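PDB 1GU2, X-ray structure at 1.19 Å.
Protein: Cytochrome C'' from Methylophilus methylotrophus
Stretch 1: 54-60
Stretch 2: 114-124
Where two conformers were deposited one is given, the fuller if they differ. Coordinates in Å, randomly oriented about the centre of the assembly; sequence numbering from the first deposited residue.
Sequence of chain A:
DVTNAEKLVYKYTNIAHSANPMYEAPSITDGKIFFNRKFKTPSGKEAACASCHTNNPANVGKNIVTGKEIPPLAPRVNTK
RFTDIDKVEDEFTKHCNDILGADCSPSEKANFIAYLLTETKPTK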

ATOM      1  N   THR A  54       1.454 -11.209   0.080  1.00 11.51           N
ATOM      2  CA  THR A  54       1.176 -12.029   1.264  1.00 11.94           C
ATOM      3  C   THR A  54       0.380 -11.201   2.250  1.00 11.75           C
ATOM      4  O   THR A  54       0.164  -9.993   2.085  1.00 11.52           O
ATOM      5  CB  THR A  54       2.416 -12.699   1.898  1.00 12.34           C
ATOM      6  OG1 THR A  54       3.097 -11.792   2.771  1.00 13.22           O
ATOM      7  CG2 THR A  54       3.465 -13.131   0.941  1.00 13.00           C
ATOM      8  N   ASN A  55      -0.061 -11.869   3.337  1.00 12.70           N
ATOM      9  CA  ASN A  55      -0.811 -11.117   4.348  1.00 13.12           C
ATOM     10  C   ASN A  55       0.007 -10.363   5.359  1.00 12.83           C
ATOM     11  O   ASN A  55      -0.434  -9.809   6.368  1.00 13.89           O
ATOM     12  CB  ASN A  55      -1.822 -12.004   5.148  1.00 15.76           C
ATOM     13  CG  ASN A  55      -1.131 -13.055   5.951  1.00 17.84           C
ATOM     14  OD1 ASN A  55       0.066 -13.008   6.218  1.00 20.64           O
ATOM     15  ND2 ASN A  55      -1.908 -14.077   6.343  1.00 27.87           N
ATOM     16  N   ASN A  56       1.255 -10.236   5.243  1.00 12.88           N
ATOM     17  CA  ASN A  56       2.315  -9.525   5.926  1.00 11.65           C
ATOM     18  C   ASN A  56       3.239  -8.817   4.918  1.00 11.65           C
ATOM     19  O   ASN A  56       4.086  -9.451   4.280  1.00 11.53           O
ATOM     20  CB  ASN A  56       3.093 -10.493   6.839  1.00 12.75           C
ATOM     21  CG  ASN A  56       3.998  -9.811   7.830  1.00 12.69           C
ATOM     22  OD1 ASN A  56       4.552 -10.378   8.796  1.00 17.30           O
ATOM     23  ND2 ASN A  56       4.184  -8.539   7.653  1.00 10.66           N
ATOM     24  N   PRO A  57       3.146  -7.491   4.872  1.00 11.07           N
ATOM     25  CA  PRO A  57       4.003  -6.737   3.929  1.00 11.16           C
ATOM     26  C   PRO A  57       5.465  -6.646   4.280  1.00 10.98           C
ATOM     27  O   PRO A  57       6.291  -6.128   3.519  1.00 11.85           O
ATOM     28  CB  PRO A  57       3.323  -5.366   3.952  1.00 13.30           C
ATOM     29  CG  PRO A  57       2.744  -5.242   5.317  1.00 12.48           C
ATOM     30  CD  PRO A  57       2.254  -6.609   5.641  1.00 11.58           C
ATOM     31  N   ALA A  58       5.943  -7.193   5.402  1.00 11.73           N
ATOM     32  CA  ALA A  58       7.297  -7.387   5.807  1.00 11.94           C
ATOM     33  C   ALA A  58       7.878  -8.638   5.152  1.00 11.90           C
ATOM     34  O   ALA A  58       9.113  -8.811   5.202  1.00 13.34           O
ATOM     35  CB  ALA A  58       7.389  -7.472   7.326  1.00 13.99           C
ATOM     36  N   ASN A  59       7.069  -9.487   4.525  1.00 11.01           N
ATOM     37  CA  ASN A  59       7.567 -10.692   3.868  1.00 11.24           C
ATOM     38  C   ASN A  59       7.827 -10.493   2.375  1.00 11.29           C
ATOM     39  O   ASN A  59       7.324  -9.561   1.750  1.00 11.62           O
ATOM     40  CB  ASN A  59       6.589 -11.912   3.960  1.00 15.17           C
ATOM     41  CG  ASN A  59       6.856 -12.584   5.285  1.00 22.34           C
ATOM     42  OD1 ASN A  59       7.473 -13.517   5.705  1.00 22.91           O
ATOM     43  ND2 ASN A  59       6.191 -11.932   6.179  1.00 17.11           N
ATOM     44  N   VAL A  60       8.580 -11.405   1.785  1.00 12.32           N
ATOM     45  CA  VAL A  60       8.752 -11.458   0.337  1.00 12.03           C
ATOM     46  C   VAL A  60       7.486 -12.003  -0.276  1.00 11.88           C
ATOM     47  O   VAL A  60       6.952 -13.016   0.151  1.00 15.15           O
ATOM     48  CB  VAL A  60       9.972 -12.329   0.031  1.00 14.98           C
ATOM     49  CG1 VAL A  60      10.031 -12.630  -1.441  1.00 17.28           C
ATOM     50  CG2 VAL A  60      11.261 -11.646   0.488  1.00 16.07           C
ATOM     51  N   ALA A 114       0.553   4.216   6.425  1.00  9.64           N
ATOM     52  CA  ALA A 114       0.605   4.217   7.877  1.00 10.69           C
ATOM     53  C   ALA A 114       0.610   2.792   8.359  1.00 10.13           C
ATOM     54  O   ALA A 114       1.369   2.418   9.246  1.00 10.76           O
ATOM     55  CB  ALA A 114      -0.574   4.988   8.448  1.00 11.35           C
ATOM     56  N   TYR A 115      -0.212   1.933   7.770  1.00 10.09           N
ATOM     57  CA  TYR A 115      -0.191   0.489   8.132  1.00 10.70           C
ATOM     58  C   TYR A 115       1.177  -0.110   7.853  1.00 10.35           C
ATOM     59  O   TYR A 115       1.760  -0.860   8.663  1.00 11.34           O
ATOM     60  CB  TYR A 115      -1.343  -0.223   7.375  1.00 11.06           C
ATOM     61  CG  TYR A 115      -1.143  -1.728   7.366  1.00 11.33           C
ATOM     62  CD1 TYR A 115      -1.144  -2.436   8.555  1.00 13.81           C
ATOM     63  CD2 TYR A 115      -0.930  -2.438   6.188  1.00 12.87           C
ATOM     64  CE1 TYR A 115      -0.955  -3.825   8.516  1.00 16.51           C
ATOM     65  CE2 TYR A 115      -0.737  -3.817   6.125  1.00 14.21           C
ATOM     66  CZ  TYR A 115      -0.767  -4.475   7.331  1.00 15.47           C
ATOM     67  OH  TYR A 115      -0.536  -5.818   7.350  1.00 19.14           O
ATOM     68  N   LEU A 116       1.792   0.174   6.698  1.00 10.69           N
ATOM     69  CA  LEU A 116       3.150  -0.327   6.397  1.00 11.44           C
ATOM     70  C   LEU A 116       4.159   0.071   7.480  1.00 11.70           C
ATOM     71  O   LEU A 116       5.078  -0.755   7.757  1.00 12.79           O
ATOM     72  CB  LEU A 116       3.641   0.181   5.069  1.00 10.30           C
ATOM     73  CG  LEU A 116       2.992  -0.351   3.796  1.00 10.10           C
ATOM     74  CD1 LEU A 116       3.697   0.240   2.577  1.00 11.31           C
ATOM     75  CD2 LEU A 116       3.012  -1.856   3.698  1.00 11.51           C
ATOM     76  N   LEU A 117       4.050   1.249   8.067  1.00 11.81           N
ATOM     77  CA  LEU A 117       4.973   1.717   9.119  1.00 11.84           C
ATOM     78  C   LEU A 117       4.873   0.830  10.352  1.00 12.84           C
ATOM     79  O   LEU A 117       5.799   0.810  11.166  1.00 14.57           O
ATOM     80  CB  LEU A 117       4.713   3.170   9.522  1.00 13.69           C
ATOM     81  CG  LEU A 117       4.971   4.245   8.475  1.00 17.45           C
ATOM     82  CD1 LEU A 117       4.578   5.629   8.958  1.00 24.59           C
ATOM     83  CD2 LEU A 117       6.415   4.205   8.023  1.00 24.18           C
ATOM     84  N   THR A 118       3.785   0.106  10.529  1.00 13.84           N
ATOM     85  CA  THR A 118       3.579  -0.662  11.724  1.00 14.31           C
ATOM     86  C   THR A 118       3.992  -2.140  11.588  1.00 16.39           C
ATOM     87  O   THR A 118       4.032  -2.844  12.598  1.00 19.15           O
ATOM     88  CB  THR A 118       2.100  -0.718  12.189  1.00 16.08           C
ATOM     89  OG1 THR A 118       1.281  -1.471  11.262  1.00 19.16           O
ATOM     90  CG2 THR A 118       1.629   0.687  12.344  1.00 18.35           C
ATOM     91  N   GLU A 119       4.265  -2.580  10.370  1.00 15.89           N
ATOM     92  CA  GLU A 119       4.608  -3.972  10.059  1.00 17.21           C
ATOM     93  C   GLU A 119       6.110  -4.069   9.931  1.00 17.53           C
ATOM     94  O   GLU A 119       6.803  -3.941   8.944  1.00 31.73           O
ATOM     95  CB  GLU A 119       3.879  -4.471   8.807  1.00 20.69           C
ATOM     96  CG  GLU A 119       2.386  -4.576   9.037  1.00 23.98           C
ATOM     97  CD  GLU A 119       2.024  -5.884   9.673  1.00 25.27           C
ATOM     98  OE1 GLU A 119       2.786  -6.458  10.466  1.00 24.34           O
ATOM     99  OE2 GLU A 119       0.925  -6.402   9.395  1.00 24.94           O
ATOM    100  N   THR A 120       6.791  -4.329  11.039  1.00 17.42           N
ATOM    101  CA  THR A 120       8.249  -4.237  11.009  1.00 19.52           C
ATOM    102  C   THR A 120       8.863  -5.622  11.170  1.00 18.40           C
ATOM    103  O   THR A 120      10.086  -5.741  11.229  1.00 20.55           O
ATOM    104  CB  THR A 120       8.777  -3.326  12.126  1.00 24.40           C
ATOM    105  OG1 THR A 120       8.457  -3.955  13.366  1.00 24.77           O
ATOM    106  CG2 THR A 120       8.116  -1.934  12.165  1.00 25.66           C
ATOM    107  N   LYS A 121       8.061  -6.679  11.314  1.00 19.25           N
ATOM    108  CA  LYS A 121       8.618  -8.009  11.556  1.00 22.21           C
ATOM    109  C   LYS A 121       8.054  -9.048  10.579  1.00 18.73           C
ATOM    110  O   LYS A 121       6.826  -9.283  10.516  1.00 17.60           O
ATOM    111  CB  LYS A 121       8.324  -8.464  12.990  1.00 31.17           C
ATOM    112  CG  LYS A 121       8.783  -7.496  14.077  1.00 38.61           C
ATOM    113  CD  LYS A 121      10.208  -7.859  14.493  1.00 51.11           C
ATOM    114  CE  LYS A 121      10.683  -6.937  15.608  1.00 56.58           C
ATOM    115  NZ  LYS A 121      12.181  -6.830  15.686  1.00 75.00           N
ATOM    116  N   PRO A 122       8.892  -9.685   9.798  1.00 18.56           N
ATOM    117  CA  PRO A 122       8.404 -10.771   8.925  1.00 17.77           C
ATOM    118  C   PRO A 122       7.814 -11.889   9.730  1.00 18.18           C
ATOM    119  O   PRO A 122       8.287 -12.271  10.799  1.00 19.39           O
ATOM    120  CB  PRO A 122       9.674 -11.200   8.188  1.00 21.29           C
ATOM    121  CG  PRO A 122      10.555 -10.001   8.277  1.00 24.16           C
ATOM    122  CD  PRO A 122      10.320  -9.412   9.632  1.00 24.09           C
ATOM    123  N   THR A 123       6.760 -12.519   9.360  1.00 17.27           N
ATOM    124  CA  THR A 123       6.259 -13.848   9.602  1.00 16.09           C
ATOM    125  C   THR A 123       7.304 -14.926   9.349  1.00 16.96           C
ATOM    126  O   THR A 123       7.979 -14.971   8.313  1.00 19.42           O
ATOM    127  CB  THR A 123       5.017 -14.202   8.739  1.00 19.12           C
ATOM    128  OG1 THR A 123       3.966 -13.236   8.988  1.00 19.46           O
ATOM    129  CG2 THR A 123       4.455 -15.581   9.112  1.00 22.03           C
ATOM    130  N   LYS A 124       7.493 -15.838  10.289  1.00 18.38           N
ATOM    131  CA  LYS A 124       8.477 -16.892  10.299  1.00 19.65           C
ATOM    132  C   LYS A 124       7.879 -18.288  10.100  0.50 22.49           C
ATOM    133  O   LYS A 124       6.650 -18.382  10.198  0.50 21.36           O
ATOM    134  CB  LYS A 124       9.301 -16.827  11.608  1.00 24.52           C
ATOM    135  CG  LYS A 124      10.372 -15.746  11.492  1.00 38.33           C
ATOM    136  CD  LYS A 124      10.955 -15.152  12.733  1.00 48.65           C
ATOM    137  CE  LYS A 124      12.420 -15.509  12.960  1.00 52.94           C
ATOM    138  NZ  LYS A 124      13.017 -14.781  14.130  1.00 36.35           N
TER
HETATM  139  O   HOH W   1      -2.134  -7.894   6.906  1.00 16.65           O
HETATM  140  O   HOH W   2       2.103 -13.985   7.160  1.00 46.24           O

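Stretch 2 enters as the last part of a helix and leaves as an extended tail, and it meets stretch 1 where that segment folds into a type I beta turn from Asn56 to Asn59. The turn is closed by a backbone hydrogen bond from Asn59 N to Asn56 O at 3.0 Å. Across the stretches, the CA atoms of Ala58 and Pro122 lie 4.7 Å apart. The two segments together bury 445 Å².

Tyr115 is the first residue of stretch 2 to make contact. Its CA-to-CB bond points sideways, but with chi1 at 163° (t) the ring reaches the turn: Tyr115 CE2 lies 3.8 Å from Pro57 CG, and Tyr115 OH 3.4 Å from Pro57 CD. The approach to the ring is oblique. The hydroxyl donates to Glu119 OE2 at 2.6 Å, and it accepts from water 1, whose oxygen is 2.7 Å from Tyr115 OH. The same water donates to Asn55 O at 2.6 Å, bridging a separation of 4.1 Å between Asn55 O and Tyr115 OH.

Leu116 (chi1 m, chi2 t) supplies a purely apolar contact, with Leu116 CD2 3.5 Å from Pro57 CB. Pro57 points toward stretch 2, so its ring meets both helical side chains; burying these carbons together removes them from solvent. Thr118 stays out of reach of stretch 1, its OG1 donating to Tyr115 O at 2.7 Å.

Glu119 points toward the turn. Its aliphatic portion packs on the proline, Glu119 CB lying 3.8 Å from Pro57 CG, while its carboxylate holds the tyrosine hydroxyl. One side chain thus combines a nonpolar contact across the stretches with a polar one inside its own. Its carbonyl borders Ala58, with Glu119 O 3.9 Å from Ala58 CB.

Thr120 and Lys121 direct their CA-to-CB bonds away, so the backbone carries the Lys121 contact: Lys121 C is 3.7 Å from Ala58 CB. The small methyl of Ala58, pointing toward stretch 2, fits against this main chain. Pro122 continues the packing, with Pro122 CG 3.6 Å from Ala58 O and 4.2 Å from Ala58 CB.

At Thr123 the contact becomes polar. Water 2 donates to Thr123 OG1 at 2.7 Å and to Asn55 OD1 at 2.4 Å, a short distance, and so links the two side chains. The amide groups of Asn56 and Asn59 also lie beside this part of the tail, but their modelled orientations are uncertain, leaving their individual pairings open. Lys124, the final residue, points away.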